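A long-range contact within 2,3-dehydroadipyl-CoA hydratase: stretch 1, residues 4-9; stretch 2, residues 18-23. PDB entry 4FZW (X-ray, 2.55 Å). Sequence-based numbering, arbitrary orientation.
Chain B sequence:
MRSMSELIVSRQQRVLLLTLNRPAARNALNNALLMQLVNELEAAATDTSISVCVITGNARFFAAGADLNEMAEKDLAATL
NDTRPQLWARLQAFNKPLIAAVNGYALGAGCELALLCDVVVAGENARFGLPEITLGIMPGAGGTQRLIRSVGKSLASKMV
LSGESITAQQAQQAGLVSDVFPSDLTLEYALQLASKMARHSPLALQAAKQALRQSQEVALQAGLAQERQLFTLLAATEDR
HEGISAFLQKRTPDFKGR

Stretch 1, residues 4-9: MSELIV
Stretch 2, residues 18-23: LTLNRP

Two antiparallel strand segments, Leu 7–Val 9 and Leu 18–Leu 20, lie side by side, their N-to-C directions 160° apart and their axes 4.8 Å apart at closest approach; the first strand runs on past Val 9 and the second starts before Leu 18. Leu 7 pairs with Leu 20 (CA to CA 5.0 Å), Ile 8 with Thr 19 (CA to CA 5.1 Å) and Val 9 with Leu 18 (CA to CA 5.1 Å). Phi/psi values are -144/98, -80/122 and -97/128° for Leu 7, Ile 8 and Val 9, and -118/114, -105/115 and -63/133° for Leu 18, Thr 19 and Leu 20. Before the first strand, a type I turn runs from Met 4 to Leu 7, with Ser 5 at -59/-35° and Glu 6 at -72/-5°; it is closed by Leu 7 N donating to Met 4 O at 2.9 Å.

Backbone hydrogen bonds fix the register. Ile 8 and Thr 19 form the hydrogen-bonded pair: Ile 8 N donates to Thr 19 O at 3.1 Å, and Thr 19 N returns a nearly straight bond (172°) to Ile 8 O, also 3.1 Å. Leu 7–Leu 20 and Val 9–Leu 18 are the flanking non-hydrogen-bonded pairs. Beyond the strands, Asn 21 N (phi/psi -144/66°) donates to Glu 6 O at 2.8 Å, bent to 134°. CA-H...O contacts supplement these bonds, from Glu 6 CA to Asn 21 O (3.3 Å) and from Leu 7 CA to Thr 19 O (3.5 Å).

The side chain of Asn 21 adds a polar tie. Its CA-to-CB bond points toward the first stretch and, with chi1 t and chi2 66°, its amide ND2 donates to Ser 5 O at 3.2 Å, so one residue engages two successive turn carbonyls. A water bridges the central pair, donating to Ile 8 O at 2.7 Å and hydrogen-bonding Thr 19 OG1 at 2.8 Å (Thr 19 chi1 m).

Apolar contacts gather on the sheet face carrying Leu 7, Val 9, Leu 18 and Leu 20. Leu 7 (chi1 t, chi2 p) brings CD1 to 4.1 Å from Leu 18 CB; Val 9 (chi1 t) sets CG2 4.0 Å from CD2 of Leu 18 (m, t). Ile 8 (m, m) and Thr 19 share the other face, with Ile 8 CB 4.3 Å from Thr 19 CB, and Ile 8 CG1 lies 4.2 Å from Asn 21 CB. Glu 6, modelled only to CB, places that atom 3.6 Å from CG of Arg 22 (chi1 m, chi2 t, chi3 p). The contact buries 418 Å², both sides summed.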

# COMPACT_ATOMS: atom_id res chain seq x y z
N MET B 4 37.39 13.30 10.10
CA MET B 4 37.28 14.29 9.02
C MET B 4 37.21 15.70 9.59
O MET B 4 36.41 15.97 10.51
CB MET B 4 36.06 13.97 8.16
CG MET B 4 35.77 14.86 6.96
SD MET B 4 35.32 13.75 5.62
CE MET B 4 34.91 15.08 4.41
N SER B 5 38.06 16.61 9.11
CA SER B 5 38.10 17.92 9.76
C SER B 5 36.71 18.49 9.65
O SER B 5 36.23 19.11 10.60
CB SER B 5 39.12 18.89 9.16
OG SER B 5 39.10 20.11 9.94
N GLU B 6 36.05 18.20 8.52
CA GLU B 6 34.73 18.74 8.22
C GLU B 6 33.58 18.15 9.07
O GLU B 6 32.45 18.62 8.97
CB GLU B 6 34.42 18.60 6.73
N LEU B 7 33.85 17.16 9.91
CA LEU B 7 32.80 16.54 10.72
C LEU B 7 33.33 16.16 12.08
O LEU B 7 33.93 15.11 12.25
CB LEU B 7 32.26 15.27 10.05
CG LEU B 7 31.09 14.61 10.80
CD1 LEU B 7 29.91 15.57 10.87
CD2 LEU B 7 30.67 13.30 10.13
N ILE B 8 33.08 17.01 13.07
CA ILE B 8 33.64 16.76 14.39
C ILE B 8 32.83 15.74 15.15
O ILE B 8 31.63 15.89 15.36
CB ILE B 8 33.81 18.04 15.22
CG1 ILE B 8 34.44 19.17 14.37
CG2 ILE B 8 34.64 17.75 16.49
CD1 ILE B 8 35.87 18.91 13.92
N VAL B 9 33.50 14.67 15.55
CA VAL B 9 32.84 13.61 16.27
C VAL B 9 33.07 13.82 17.74
O VAL B 9 34.20 14.01 18.17
CB VAL B 9 33.38 12.23 15.81
CG1 VAL B 9 32.68 11.09 16.56
CG2 VAL B 9 33.22 12.10 14.30
N LEU B 18 27.51 14.72 16.18
CA LEU B 18 28.15 14.94 14.90
C LEU B 18 27.88 16.37 14.46
O LEU B 18 26.73 16.76 14.22
CB LEU B 18 27.62 13.94 13.86
CG LEU B 18 27.79 12.47 14.27
CD1 LEU B 18 27.14 11.53 13.26
CD2 LEU B 18 29.27 12.11 14.48
N THR B 19 28.96 17.16 14.40
CA THR B 19 28.87 18.56 14.03
C THR B 19 29.37 18.79 12.61
O THR B 19 30.55 18.61 12.33
CB THR B 19 29.71 19.45 14.97
OG1 THR B 19 29.37 19.17 16.32
CG2 THR B 19 29.48 20.93 14.65
N LEU B 20 28.48 19.21 11.71
CA LEU B 20 28.90 19.63 10.39
C LEU B 20 29.80 20.84 10.54
O LEU B 20 29.47 21.78 11.25
CB LEU B 20 27.71 19.91 9.48
CG LEU B 20 26.95 18.62 9.11
CD1 LEU B 20 25.68 18.50 9.92
CD2 LEU B 20 26.62 18.61 7.65
N ASN B 21 30.93 20.83 9.85
CA ASN B 21 31.96 21.83 10.04
C ASN B 21 32.68 22.20 8.74
O ASN B 21 33.87 21.92 8.57
CB ASN B 21 32.96 21.33 11.08
CG ASN B 21 33.98 22.37 11.44
OD1 ASN B 21 33.66 23.40 12.02
ND2 ASN B 21 35.23 22.10 11.11
N ARG B 22 31.94 22.82 7.82
CA ARG B 22 32.51 23.42 6.62
C ARG B 22 32.03 24.87 6.56
O ARG B 22 31.27 25.24 5.66
CB ARG B 22 32.04 22.71 5.37
CG ARG B 22 32.46 21.27 5.25
CD ARG B 22 32.06 20.73 3.90
NE ARG B 22 32.71 21.44 2.81
CZ ARG B 22 32.17 21.62 1.61
NH1 ARG B 22 30.96 21.14 1.34
NH2 ARG B 22 32.83 22.27 0.66
N PRO B 23 32.50 25.69 7.51
CA PRO B 23 32.04 27.07 7.72
C PRO B 23 32.09 27.87 6.41
O PRO B 23 31.12 28.52 6.04
CB PRO B 23 33.06 27.63 8.70
CG PRO B 23 33.65 26.43 9.37
CD PRO B 23 33.69 25.38 8.32
O HOH W 1 30.51 16.93 17.58